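Local coordinates for protein phosphonate monoester hydrolase (Ruegeria pomeroyi, PDB 4UPK) that belongs to the sulfatase family of the alkaline phosphatase clan and has a mixed alpha/beta fold, at residues V70-H75 with H383-P388; I114-R119 with P153-H158; R178-D183 with P204-A209; G457-L462 with V470-D475. All coordinates share one frame; numbering follows the deposited sequence.

Contact 1 (V70-H75 with H383-P388); sequences VSFRRH and HVVEAP
V385 packs beside F72, and R73 reaches over V384, where strands 70-72 and 384-386 run parallel. Their axes come within 4.7 Å. S71 N donates to H383 O, and S71 O accepts from V385 N at 2.7 Å. V385 O then accepts from R73 N.

The R73 side chain can be followed outward. Its CB lies near V385 O and 3.6 Å from E386 OE1. CG sits 3.6 Å from V384 CG1. The chain bends at chi2 (-83°), which swings CD out of line with CA and CB. At the tip, NH1 is 3.7 Å from V384 CG1, and this methyl lies over one face of the guanidinium, toward its rim. NH2 meets V384 CG2. W50 gives the same arginine a cation-pi partner.

F72 and V385 share the other face of the sheet. V385 CG1 is 3.6 Å from F72 CD2, and CG2 reaches 3.8 Å to V70 CG1. F418 of helix 416-419 packs on both F72 and V385. Strand 70-76 also pairs antiparallel with strand 372-375. The contact is a parallel strand pair in the mixed sheet of an alkaline phosphatase-like fold.

Contact 2 (I114-R119 with P153-H158); sequences IATEMR and PMRGFH
R119 reaches from helix 114-120 to the carbonyl of G156. NE donates to G156 O at 2.8 Å. The oxygen lies near the guanidinium plane, and NE approaches it in the carbonyl plane, on a lone pair. NH2 adds a weak bond to the same oxygen at 3.2 Å. The third nitrogen, NH1, forms a salt bridge with D144 of the second subunit.

G156 belongs to a type II turn from M154 to F157, closed by F157 N donating to M154 O at 3.1 Å. Its positive phi (106°) is a backbone shape that suits glycine. G156 has no side chain, and its backbone lies close on the helix, with A115 CB 3.6 Å from G156 C.

A115 CB also sits over one face of the F157 ring, 3.8 Å from its centroid. I114 CG2 meets F157 CZ at 3.9 Å. T116 CG2 touches R155 O, which accepts a hydrogen bond from N113 ND2. T116 OG1 is hydrogen-bonded to N113 N, and R155 NH1 to the carbonyl of H109. H158 NE2 is hydrogen-bonded to E159 OE1 of the second subunit.

One arginine therefore serves two acceptors of different kinds. Its charge is met by an aspartate across the subunit boundary, while its NE ties the turn to the helix. The contact couples a local helix-turn junction to the assembly.

Contact 3 (R178-D183 with P204-A209); sequences RGYAFD and PAMYRA
Y180 lays its ring across the backbone of M206 and Y207, with its hydroxyl at R208. CE1 of Y180 lies 3.4 Å from M206 O and 3.6 Å from Y207 CA. Y207 CB sits over one face of the Y180 ring, toward the rim. The ring of Y207 turns elsewhere and meets W171 edge-to-face.

At the tip, Y180 OH accepts a bond from R208 N at 3.1 Å, and this bond is almost straight (179°). The hydroxyl is also hydrogen-bonded to D211 OD2. The side chain of R208 crosses that of Y180 at about a right angle, and R208 CG is 3.7 Å from Y180 OH. The R208 guanidinium plane is turned 36° from the tyrosine ring, and its NH2 forms a salt bridge with E210.

M206 crosses Y180 obliquely at the other end. Its chain bends at chi2 and chi3, and CE comes 3.9 Å from Y180 CB. SD is near two rings, obliquely to each: 5.4 Å from the Y180 centroid and 5.3 Å from that of F182. Both are Met-aromatic contacts. F182 also has K176 as a cation-pi partner.

The chemistry is mixed along one tyrosine. Its base meets a thioether methyl and its tip a peptide N-H and a carboxylate, so the ring joins two loop segments through apolar contact and hydrogen bonding together.

Contact 4 (G457-L462 with V470-D475); sequences GAVAIL and VEFAAD
A460 and E471 form an antiparallel hydrogen-bonded pair, their N and O atoms joined both ways at 2.9 Å, flanked by the non-hydrogen-bonded pairs V459-F472 and I461-V470. The strand axes lie 4.8 Å apart. A third bond runs from A473 N to A458 O. A water also donates to A458 O and accepts from A474 N, so this carbonyl has two donors just where the second strand ends.

V459, I461, V470 and F472 share one face. V459 CG1 stands anti to the backbone N (chi1 -166°) and lies over the face of the F472 ring, 4.2 Å from its centroid. The same methyl touches V470 CG1 at 3.7 Å. V459 CG2 borders the ring too, 3.9 Å from F472 CD2. V459 and F472 lie side by side and point the same way. I461 and V470 do likewise, with I461 CG1 4.1 Å from V470 CG2.

The two strands form a beta hairpin, the central pair of a four-stranded antiparallel sheet. Strand 431-436 flanks it beyond V459, and strand 479-482 beyond V470.

A460 and E471 occupy the opposite face, against M509 of helix 499-515. E471 OE2 is hydrogen-bonded to S506 OG and forms a salt bridge with R507 of the third subunit. A458 CB and A473 CB meet at 4.2 Å. M514 of the third subunit packs on A460 and A473.

In the fold
From the N terminus, contact 1 opens first, at 70-75, and closes only at 383-388. Contacts 2 and 3 both open and close within that long loop, one after the other. Contact 2 joins helix 114-120 to the loop before strand 158-162. Contact 3 links two parts of the loop between helices 169-177 and 213-224. Its centre is about 40 Å from that of contact 1, across the chain's centre. Contact 1 itself ties early and late strands of the mixed sheet. Contact 4 follows in series, as a short hairpin in the separate four-stranded sheet. Its nearest atoms are about 8 Å from contact 1. No two contacts cross.

Contact 1 (V70-H75 with H383-P388)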
loop_
_atom_site.group_PDB
_atom_site.type_symbol
_atom_site.label_atom_id
_atom_site.label_comp_id
_atom_site.label_asym_id
_atom_site.label_seq_id
_atom_site.Cartn_x
_atom_site.Cartn_y
_atom_site.Cartn_z
ATOM N N VAL A 70 -40.691 10.131 -5.921
ATOM C CA VAL A 70 -40.883 9.674 -4.545
ATOM C C VAL A 70 -40.237 10.674 -3.529
ATOM O O VAL A 70 -39.035 10.970 -3.610
ATOM C CB VAL A 70 -40.375 8.214 -4.367
ATOM C CG1 VAL A 70 -40.701 7.679 -2.977
ATOM C CG2 VAL A 70 -40.938 7.285 -5.446
ATOM N N SER A 71 -41.060 11.179 -2.590
ATOM C CA SER A 71 -40.660 12.106 -1.530
ATOM C C SER A 71 -40.596 11.369 -0.192
ATOM O O SER A 71 -41.513 10.623 0.140
ATOM C CB SER A 71 -41.650 13.263 -1.418
ATOM O OG SER A 71 -41.726 13.981 -2.638
ATOM N N PHE A 72 -39.511 11.594 0.571
ATOM C CA PHE A 72 -39.253 10.975 1.864
ATOM C C PHE A 72 -39.418 12.046 2.938
ATOM O O PHE A 72 -38.580 12.951 3.061
ATOM C CB PHE A 72 -37.854 10.313 1.871
ATOM C CG PHE A 72 -37.718 9.157 0.895
ATOM C CD1 PHE A 72 -37.472 9.387 -0.458
ATOM C CD2 PHE A 72 -37.844 7.845 1.326
ATOM C CE1 PHE A 72 -37.353 8.323 -1.357
ATOM C CE2 PHE A 72 -37.737 6.776 0.422
ATOM C CZ PHE A 72 -37.487 7.022 -0.914
ATOM N N ARG A 73 -40.530 11.960 3.687
ATOM C CA ARG A 73 -40.926 12.940 4.711
ATOM C C ARG A 73 -40.288 12.849 6.110
ATOM O O ARG A 73 -40.377 13.828 6.876
ATOM C CB ARG A 73 -42.461 13.046 4.808
ATOM C CG ARG A 73 -43.094 13.528 3.513
ATOM C CD ARG A 73 -43.101 15.049 3.322
ATOM N NE ARG A 73 -43.305 15.408 1.911
ATOM C CZ ARG A 73 -44.494 15.487 1.320
ATOM N NH1 ARG A 73 -45.603 15.251 2.007
ATOM N NH2 ARG A 73 -44.580 15.786 0.036
ATOM N N ARG A 74 -39.667 11.691 6.453
ATOM C CA ARG A 74 -39.037 11.498 7.762
ATOM C C ARG A 74 -37.549 11.186 7.569
ATOM O O ARG A 74 -37.026 10.233 8.145
ATOM C CB ARG A 74 -39.779 10.396 8.556
ATOM C CG ARG A 74 -39.926 10.719 10.035
ATOM C CD ARG A 74 -40.973 9.855 10.717
ATOM N NE ARG A 74 -41.267 10.316 12.081
ATOM C CZ ARG A 74 -40.991 9.631 13.193
ATOM N NH1 ARG A 74 -40.416 8.435 13.122
ATOM N NH2 ARG A 74 -41.297 10.136 14.384
ATOM N N HIS A 75 -36.875 12.008 6.738
ATOM C CA HIS A 75 -35.469 11.863 6.378
ATOM C C HIS A 75 -34.568 12.757 7.221
ATOM O O HIS A 75 -34.753 13.976 7.272
ATOM C CB HIS A 75 -35.261 12.113 4.880
ATOM C CG HIS A 75 -33.903 11.729 4.393
ATOM N ND1 HIS A 75 -33.537 10.402 4.250
ATOM C CD2 HIS A 75 -32.854 12.510 4.056
ATOM C CE1 HIS A 75 -32.288 10.418 3.812
ATOM N NE2 HIS A 75 -31.831 11.660 3.688
ATOM N N HIS A 383 -45.580 9.430 -4.948
ATOM C CA HIS A 383 -45.545 8.594 -3.744
ATOM C C HIS A 383 -44.776 9.313 -2.611
ATOM O O HIS A 383 -43.695 9.887 -2.829
ATOM C CB HIS A 383 -44.996 7.180 -4.023
ATOM C CG HIS A 383 -44.986 6.271 -2.821
ATOM N ND1 HIS A 383 -46.154 5.765 -2.292
ATOM C CD2 HIS A 383 -43.943 5.799 -2.095
ATOM C CE1 HIS A 383 -45.792 5.034 -1.246
ATOM N NE2 HIS A 383 -44.471 5.015 -1.096
ATOM N N VAL A 384 -45.384 9.315 -1.420
ATOM C CA VAL A 384 -44.864 9.977 -0.232
ATOM C C VAL A 384 -44.531 8.911 0.822
ATOM O O VAL A 384 -45.403 8.131 1.214
ATOM C CB VAL A 384 -45.867 11.065 0.284
ATOM C CG1 VAL A 384 -45.460 11.621 1.652
ATOM C CG2 VAL A 384 -46.018 12.199 -0.731
ATOM N N VAL A 385 -43.273 8.899 1.273
ATOM C CA VAL A 385 -42.761 7.975 2.288
ATOM C C VAL A 385 -42.759 8.650 3.672
ATOM O O VAL A 385 -42.232 9.756 3.825
ATOM C CB VAL A 385 -41.374 7.385 1.885
ATOM C CG1 VAL A 385 -40.769 6.522 2.986
ATOM C CG2 VAL A 385 -41.465 6.587 0.582
ATOM N N GLU A 386 -43.337 7.963 4.671
ATOM C CA GLU A 386 -43.448 8.421 6.060
ATOM C C GLU A 386 -42.520 7.664 7.026
ATOM O O GLU A 386 -42.324 8.111 8.161
ATOM C CB GLU A 386 -44.914 8.328 6.543
ATOM C CG GLU A 386 -45.919 9.128 5.720
ATOM C CD GLU A 386 -45.841 10.651 5.698
ATOM O OE1 GLU A 386 -45.106 11.237 6.524
ATOM O OE2 GLU A 386 -46.554 11.261 4.867
ATOM N N ALA A 387 -41.959 6.517 6.583
ATOM C CA ALA A 387 -41.035 5.701 7.381
ATOM C C ALA A 387 -39.740 6.472 7.685
ATOM O O ALA A 387 -39.334 7.276 6.849
ATOM C CB ALA A 387 -40.700 4.418 6.633
ATOM N N PRO A 388 -39.069 6.259 8.849
ATOM C CA PRO A 388 -37.801 6.982 9.103
ATOM C C PRO A 388 -36.692 6.528 8.154
ATOM O O PRO A 388 -36.380 5.338 8.049
ATOM C CB PRO A 388 -37.456 6.626 10.567
ATOM C CG PRO A 388 -38.675 6.000 11.124
ATOM C CD PRO A 388 -39.386 5.354 9.971
HETATM O O HOH W 1 -43.769 12.754 -4.054
HETATM O O HOH W 2 -38.682 9.435 5.210
#

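Contact 2 (I114-R119 with P153-H158)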
loop_
_atom_site.group_PDB
_atom_site.type_symbol
_atom_site.label_atom_id
_atom_site.label_comp_id
_atom_site.label_asym_id
_atom_site.label_seq_id
_atom_site.Cartn_x
_atom_site.Cartn_y
_atom_site.Cartn_z
ATOM N N ILE A 114 -19.109 6.090 -2.261
ATOM C CA ILE A 114 -19.927 6.027 -3.479
ATOM C C ILE A 114 -19.078 6.098 -4.770
ATOM O O ILE A 114 -19.362 5.360 -5.698
ATOM C CB ILE A 114 -21.144 7.018 -3.450
ATOM C CG1 ILE A 114 -22.185 6.739 -4.577
ATOM C CG2 ILE A 114 -20.716 8.493 -3.434
ATOM C CD1 ILE A 114 -22.980 5.435 -4.431
ATOM N N ALA A 115 -18.023 6.931 -4.804
ATOM C CA ALA A 115 -17.160 7.097 -5.977
ATOM C C ALA A 115 -16.292 5.857 -6.256
ATOM O O ALA A 115 -16.269 5.370 -7.390
ATOM C CB ALA A 115 -16.303 8.347 -5.840
ATOM N N THR A 116 -15.618 5.318 -5.217
ATOM C CA THR A 116 -14.779 4.116 -5.338
ATOM C C THR A 116 -15.601 2.910 -5.796
ATOM O O THR A 116 -15.151 2.144 -6.650
ATOM C CB THR A 116 -14.026 3.821 -4.035
ATOM O OG1 THR A 116 -14.959 3.667 -2.965
ATOM C CG2 THR A 116 -12.982 4.886 -3.701
ATOM N N GLU A 117 -16.818 2.767 -5.250
ATOM C CA GLU A 117 -17.724 1.676 -5.586
ATOM C C GLU A 117 -18.339 1.833 -6.971
ATOM O O GLU A 117 -18.454 0.834 -7.674
ATOM C CB GLU A 117 -18.760 1.429 -4.478
ATOM C CG GLU A 117 -18.175 1.035 -3.126
ATOM C CD GLU A 117 -16.965 0.123 -3.116
ATOM O OE1 GLU A 117 -17.132 -1.100 -3.335
ATOM O OE2 GLU A 117 -15.845 0.635 -2.880
ATOM N N MET A 118 -18.673 3.081 -7.385
ATOM C CA MET A 118 -19.180 3.390 -8.726
ATOM C C MET A 118 -18.098 3.186 -9.785
ATOM O O MET A 118 -18.433 2.816 -10.906
ATOM C CB MET A 118 -19.776 4.807 -8.820
ATOM C CG MET A 118 -21.158 4.938 -8.158
ATOM S SD MET A 118 -22.496 4.052 -8.997
ATOM C CE MET A 118 -22.927 5.217 -10.269
ATOM N N ARG A 119 -16.806 3.382 -9.427
ATOM C CA ARG A 119 -15.663 3.147 -10.319
ATOM C C ARG A 119 -15.529 1.661 -10.669
ATOM O O ARG A 119 -15.134 1.322 -11.797
ATOM C CB ARG A 119 -14.362 3.672 -9.707
ATOM C CG ARG A 119 -14.205 5.176 -9.857
ATOM C CD ARG A 119 -12.752 5.556 -9.759
ATOM N NE ARG A 119 -12.559 6.982 -9.991
ATOM C CZ ARG A 119 -11.620 7.501 -10.775
ATOM N NH1 ARG A 119 -10.794 6.707 -11.452
ATOM N NH2 ARG A 119 -11.509 8.815 -10.903
ATOM N N PRO A 153 -11.540 17.324 -2.367
ATOM C CA PRO A 153 -12.371 16.241 -2.931
ATOM C C PRO A 153 -11.957 14.822 -2.525
ATOM O O PRO A 153 -10.773 14.474 -2.490
ATOM C CB PRO A 153 -12.278 16.457 -4.443
ATOM C CG PRO A 153 -10.984 17.162 -4.638
ATOM C CD PRO A 153 -10.815 18.045 -3.439
ATOM N N MET A 154 -12.975 14.007 -2.248
ATOM C CA MET A 154 -12.900 12.617 -1.840
ATOM C C MET A 154 -12.306 11.745 -2.955
ATOM O O MET A 154 -12.607 11.944 -4.134
ATOM C CB MET A 154 -14.316 12.135 -1.482
ATOM C CG MET A 154 -14.383 10.756 -0.896
ATOM S SD MET A 154 -16.088 10.336 -0.472
ATOM C CE MET A 154 -16.067 10.586 1.267
ATOM N N ARG A 155 -11.463 10.775 -2.545
ATOM C CA ARG A 155 -10.816 9.750 -3.351
ATOM C C ARG A 155 -11.867 9.045 -4.228
ATOM O O ARG A 155 -12.890 8.574 -3.712
ATOM C CB ARG A 155 -10.154 8.725 -2.404
ATOM C CG ARG A 155 -9.464 7.563 -3.096
ATOM C CD ARG A 155 -9.181 6.404 -2.166
ATOM N NE ARG A 155 -8.533 5.320 -2.905
ATOM C CZ ARG A 155 -8.004 4.232 -2.355
ATOM N NH1 ARG A 155 -8.039 4.060 -1.037
ATOM N NH2 ARG A 155 -7.425 3.310 -3.116
ATOM N N GLY A 156 -11.600 8.999 -5.534
ATOM C CA GLY A 156 -12.494 8.377 -6.497
ATOM C C GLY A 156 -13.244 9.386 -7.337
ATOM O O GLY A 156 -13.570 9.100 -8.489
ATOM N N PHE A 157 -13.528 10.580 -6.777
ATOM C CA PHE A 157 -14.235 11.636 -7.500
ATOM C C PHE A 157 -13.334 12.331 -8.483
ATOM O O PHE A 157 -12.187 12.663 -8.164
ATOM C CB PHE A 157 -14.889 12.660 -6.550
ATOM C CG PHE A 157 -16.244 12.264 -6.011
ATOM C CD1 PHE A 157 -17.387 12.377 -6.797
ATOM C CD2 PHE A 157 -16.380 11.776 -4.719
ATOM C CE1 PHE A 157 -18.645 11.994 -6.307
ATOM C CE2 PHE A 157 -17.638 11.396 -4.224
ATOM C CZ PHE A 157 -18.764 11.514 -5.021
ATOM N N HIS A 158 -13.852 12.536 -9.696
ATOM C CA HIS A 158 -13.134 13.223 -10.739
ATOM C C HIS A 158 -13.747 14.617 -10.800
ATOM O O HIS A 158 -14.914 14.793 -11.163
ATOM C CB HIS A 158 -13.198 12.484 -12.078
ATOM C CG HIS A 158 -12.187 12.986 -13.062
ATOM N ND1 HIS A 158 -10.960 12.358 -13.218
ATOM C CD2 HIS A 158 -12.246 14.047 -13.900
ATOM C CE1 HIS A 158 -10.320 13.044 -14.153
ATOM N NE2 HIS A 158 -11.058 14.065 -14.603
#

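Contact 3 (R178-D183 with P204-A209)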
loop_
_atom_site.group_PDB
_atom_site.type_symbol
_atom_site.label_atom_id
_atom_site.label_comp_id
_atom_site.label_asym_id
_atom_site.label_seq_id
_atom_site.Cartn_x
_atom_site.Cartn_y
_atom_site.Cartn_z
ATOM N N ARG A 178 -15.260 39.293 -15.686
ATOM C CA ARG A 178 -16.490 40.002 -16.001
ATOM C C ARG A 178 -16.375 41.441 -15.537
ATOM O O ARG A 178 -17.249 42.260 -15.832
ATOM C CB ARG A 178 -17.713 39.293 -15.412
ATOM C CG ARG A 178 -18.014 37.976 -16.124
ATOM C CD ARG A 178 -19.400 37.923 -16.725
ATOM N NE ARG A 178 -19.386 38.298 -18.136
ATOM C CZ ARG A 178 -20.408 38.137 -18.971
ATOM N NH1 ARG A 178 -21.546 37.597 -18.546
ATOM N NH2 ARG A 178 -20.299 38.507 -20.240
ATOM N N GLY A 179 -15.273 41.741 -14.855
ATOM C CA GLY A 179 -14.922 43.087 -14.436
ATOM C C GLY A 179 -15.416 43.550 -13.087
ATOM O O GLY A 179 -15.537 44.763 -12.862
ATOM N N TYR A 180 -15.670 42.609 -12.164
ATOM C CA TYR A 180 -16.082 42.972 -10.816
ATOM C C TYR A 180 -14.860 43.410 -10.002
ATOM O O TYR A 180 -13.789 42.818 -10.118
ATOM C CB TYR A 180 -16.852 41.843 -10.123
ATOM C CG TYR A 180 -18.218 41.576 -10.717
ATOM C CD1 TYR A 180 -19.309 42.379 -10.398
ATOM C CD2 TYR A 180 -18.435 40.485 -11.554
ATOM C CE1 TYR A 180 -20.572 42.126 -10.927
ATOM C CE2 TYR A 180 -19.702 40.207 -12.069
ATOM C CZ TYR A 180 -20.765 41.034 -11.758
ATOM O OH TYR A 180 -22.006 40.754 -12.264
ATOM N N ALA A 181 -15.012 44.470 -9.220
ATOM C CA ALA A 181 -13.911 45.012 -8.447
ATOM C C ALA A 181 -13.937 44.459 -7.040
ATOM O O ALA A 181 -14.913 44.673 -6.318
ATOM C CB ALA A 181 -13.982 46.540 -8.434
ATOM N N PHE A 182 -12.893 43.703 -6.664
ATOM C CA PHE A 182 -12.730 43.128 -5.322
ATOM C C PHE A 182 -11.267 42.807 -5.060
ATOM O O PHE A 182 -10.628 42.124 -5.858
ATOM C CB PHE A 182 -13.667 41.923 -5.044
ATOM C CG PHE A 182 -13.455 40.678 -5.875
ATOM C CD1 PHE A 182 -13.991 40.575 -7.162
ATOM C CD2 PHE A 182 -12.741 39.594 -5.365
ATOM C CE1 PHE A 182 -13.785 39.426 -7.934
ATOM C CE2 PHE A 182 -12.570 38.430 -6.121
ATOM C CZ PHE A 182 -13.087 38.355 -7.404
ATOM N N ASP A 183 -10.724 43.358 -3.978
ATOM C CA ASP A 183 -9.322 43.148 -3.611
ATOM C C ASP A 183 -9.133 41.952 -2.676
ATOM O O ASP A 183 -8.007 41.505 -2.476
ATOM C CB ASP A 183 -8.720 44.437 -3.032
ATOM C CG ASP A 183 -8.495 45.499 -4.091
ATOM O OD1 ASP A 183 -9.449 46.259 -4.384
ATOM O OD2 ASP A 183 -7.385 45.543 -4.660
ATOM N N PRO A 204 -28.659 44.054 -2.243
ATOM C CA PRO A 204 -28.349 43.065 -3.303
ATOM C C PRO A 204 -26.856 42.683 -3.345
ATOM O O PRO A 204 -26.007 43.473 -2.949
ATOM C CB PRO A 204 -28.798 43.770 -4.591
ATOM C CG PRO A 204 -28.718 45.220 -4.280
ATOM C CD PRO A 204 -29.083 45.350 -2.814
ATOM N N ALA A 205 -26.529 41.476 -3.789
ATOM C CA ALA A 205 -25.130 41.059 -3.891
ATOM C C ALA A 205 -24.388 41.913 -4.937
ATOM O O ALA A 205 -25.025 42.469 -5.831
ATOM C CB ALA A 205 -25.046 39.583 -4.250
ATOM N N MET A 206 -23.054 42.039 -4.788
ATOM C CA MET A 206 -22.117 42.767 -5.670
ATOM C C MET A 206 -22.275 42.283 -7.129
ATOM O O MET A 206 -22.204 43.074 -8.067
ATOM C CB MET A 206 -20.658 42.542 -5.170
ATOM C CG MET A 206 -19.538 42.914 -6.180
ATOM S SD MET A 206 -18.009 41.901 -6.040
ATOM C CE MET A 206 -18.537 40.416 -6.875
ATOM N N TYR A 207 -22.488 40.971 -7.294
ATOM C CA TYR A 207 -22.649 40.295 -8.582
ATOM C C TYR A 207 -24.119 40.205 -9.007
ATOM O O TYR A 207 -25.012 40.067 -8.161
ATOM C CB TYR A 207 -21.989 38.888 -8.545
ATOM C CG TYR A 207 -22.301 38.106 -7.286
ATOM C CD1 TYR A 207 -23.462 37.339 -7.185
ATOM C CD2 TYR A 207 -21.444 38.142 -6.186
ATOM C CE1 TYR A 207 -23.762 36.627 -6.020
ATOM C CE2 TYR A 207 -21.754 37.468 -5.005
ATOM C CZ TYR A 207 -22.907 36.703 -4.929
ATOM O OH TYR A 207 -23.192 36.022 -3.770
ATOM N N ARG A 208 -24.359 40.275 -10.318
ATOM C CA ARG A 208 -25.702 40.125 -10.900
ATOM C C ARG A 208 -26.083 38.643 -10.784
ATOM O O ARG A 208 -25.191 37.807 -10.599
ATOM C CB ARG A 208 -25.739 40.578 -12.375
ATOM C CG ARG A 208 -25.431 42.061 -12.546
ATOM C CD ARG A 208 -25.248 42.469 -14.001
ATOM N NE ARG A 208 -26.524 42.493 -14.711
ATOM C CZ ARG A 208 -26.695 42.126 -15.977
ATOM N NH1 ARG A 208 -25.662 41.711 -16.704
ATOM N NH2 ARG A 208 -27.904 42.158 -16.526
ATOM N N ALA A 209 -27.391 38.326 -10.856
ATOM C CA ALA A 209 -27.915 36.959 -10.762
ATOM C C ALA A 209 -27.258 35.990 -11.752
ATOM O O ALA A 209 -26.916 34.881 -11.362
ATOM C CB ALA A 209 -29.428 36.952 -10.943
#

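Contact 4 (G457-L462 with V470-D475)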
loop_
_atom_site.group_PDB
_atom_site.type_symbol
_atom_site.label_atom_id
_atom_site.label_comp_id
_atom_site.label_asym_id
_atom_site.label_seq_id
_atom_site.Cartn_x
_atom_site.Cartn_y
_atom_site.Cartn_z
ATOM N N GLY A 457 -16.584 14.189 23.615
ATOM C CA GLY A 457 -17.379 15.182 22.905
ATOM C C GLY A 457 -18.631 14.673 22.210
ATOM O O GLY A 457 -19.437 15.476 21.733
ATOM N N ALA A 458 -18.805 13.333 22.136
ATOM C CA ALA A 458 -19.937 12.718 21.438
ATOM C C ALA A 458 -21.315 12.893 22.058
ATOM O O ALA A 458 -21.510 12.762 23.268
ATOM C CB ALA A 458 -19.664 11.259 21.143
ATOM N N VAL A 459 -22.273 13.212 21.190
ATOM C CA VAL A 459 -23.688 13.381 21.493
ATOM C C VAL A 459 -24.411 12.403 20.548
ATOM O O VAL A 459 -23.956 12.187 19.415
ATOM C CB VAL A 459 -24.181 14.837 21.275
ATOM C CG1 VAL A 459 -25.548 15.034 21.911
ATOM C CG2 VAL A 459 -23.195 15.864 21.832
ATOM N N ALA A 460 -25.492 11.778 21.035
ATOM C CA ALA A 460 -26.309 10.864 20.256
ATOM C C ALA A 460 -27.786 11.213 20.428
ATOM O O ALA A 460 -28.194 11.635 21.518
ATOM C CB ALA A 460 -26.040 9.434 20.664
ATOM N N ILE A 461 -28.555 11.125 19.311
ATOM C CA ILE A 461 -29.998 11.430 19.239
ATOM C C ILE A 461 -30.761 10.199 18.697
ATOM O O ILE A 461 -30.364 9.641 17.677
ATOM C CB ILE A 461 -30.280 12.702 18.368
ATOM C CG1 ILE A 461 -29.446 13.947 18.824
ATOM C CG2 ILE A 461 -31.789 13.023 18.283
ATOM C CD1 ILE A 461 -28.985 14.855 17.727
ATOM N N LEU A 462 -31.846 9.786 19.371
ATOM C CA LEU A 462 -32.705 8.694 18.913
ATOM C C LEU A 462 -34.134 9.226 18.756
ATOM O O LEU A 462 -34.725 9.668 19.731
ATOM C CB LEU A 462 -32.649 7.446 19.842
ATOM C CG LEU A 462 -33.357 6.193 19.302
ATOM C CD1 LEU A 462 -32.526 4.956 19.530
ATOM C CD2 LEU A 462 -34.749 6.021 19.914
ATOM N N VAL A 470 -31.749 12.437 23.843
ATOM C CA VAL A 470 -30.411 12.973 23.627
ATOM C C VAL A 470 -29.531 12.437 24.769
ATOM O O VAL A 470 -29.876 12.597 25.936
ATOM C CB VAL A 470 -30.357 14.521 23.519
ATOM C CG1 VAL A 470 -28.918 15.022 23.374
ATOM C CG2 VAL A 470 -31.234 15.044 22.365
ATOM N N GLU A 471 -28.404 11.778 24.428
ATOM C CA GLU A 471 -27.456 11.265 25.423
ATOM C C GLU A 471 -26.061 11.773 25.124
ATOM O O GLU A 471 -25.635 11.757 23.965
ATOM C CB GLU A 471 -27.466 9.731 25.463
ATOM C CG GLU A 471 -28.762 9.141 26.008
ATOM C CD GLU A 471 -28.870 8.996 27.512
ATOM O OE1 GLU A 471 -28.021 9.561 28.243
ATOM O OE2 GLU A 471 -29.808 8.296 27.958
ATOM N N PHE A 472 -25.349 12.209 26.167
ATOM C CA PHE A 472 -23.974 12.734 26.093
ATOM C C PHE A 472 -22.938 11.721 26.613
ATOM O O PHE A 472 -23.197 11.041 27.598
ATOM C CB PHE A 472 -23.862 14.015 26.958
ATOM C CG PHE A 472 -24.709 15.156 26.463
ATOM C CD1 PHE A 472 -26.030 15.299 26.884
ATOM C CD2 PHE A 472 -24.206 16.066 25.544
ATOM C CE1 PHE A 472 -26.821 16.330 26.398
ATOM C CE2 PHE A 472 -24.998 17.113 25.072
ATOM C CZ PHE A 472 -26.294 17.242 25.509
ATOM N N ALA A 473 -21.736 11.685 25.979
ATOM C CA ALA A 473 -20.583 10.879 26.407
ATOM C C ALA A 473 -20.028 11.541 27.680
ATOM O O ALA A 473 -19.621 10.853 28.613
ATOM C CB ALA A 473 -19.516 10.864 25.316
ATOM N N ALA A 474 -20.044 12.895 27.713
ATOM C CA ALA A 474 -19.635 13.715 28.850
ATOM C C ALA A 474 -20.694 13.636 29.975
ATOM O O ALA A 474 -21.822 13.179 29.751
ATOM C CB ALA A 474 -19.462 15.153 28.403
ATOM N N ASP A 475 -20.326 14.071 31.182
ATOM C CA ASP A 475 -21.203 14.029 32.345
ATOM C C ASP A 475 -22.306 15.101 32.354
ATOM O O ASP A 475 -22.437 15.875 33.312
ATOM C CB ASP A 475 -20.389 14.013 33.640
ATOM C CG ASP A 475 -20.731 12.816 34.499
ATOM O OD1 ASP A 475 -21.716 12.905 35.266
ATOM O OD2 ASP A 475 -20.061 11.755 34.341
HETATM O O HOH W 3 -20.374 14.811 25.382
#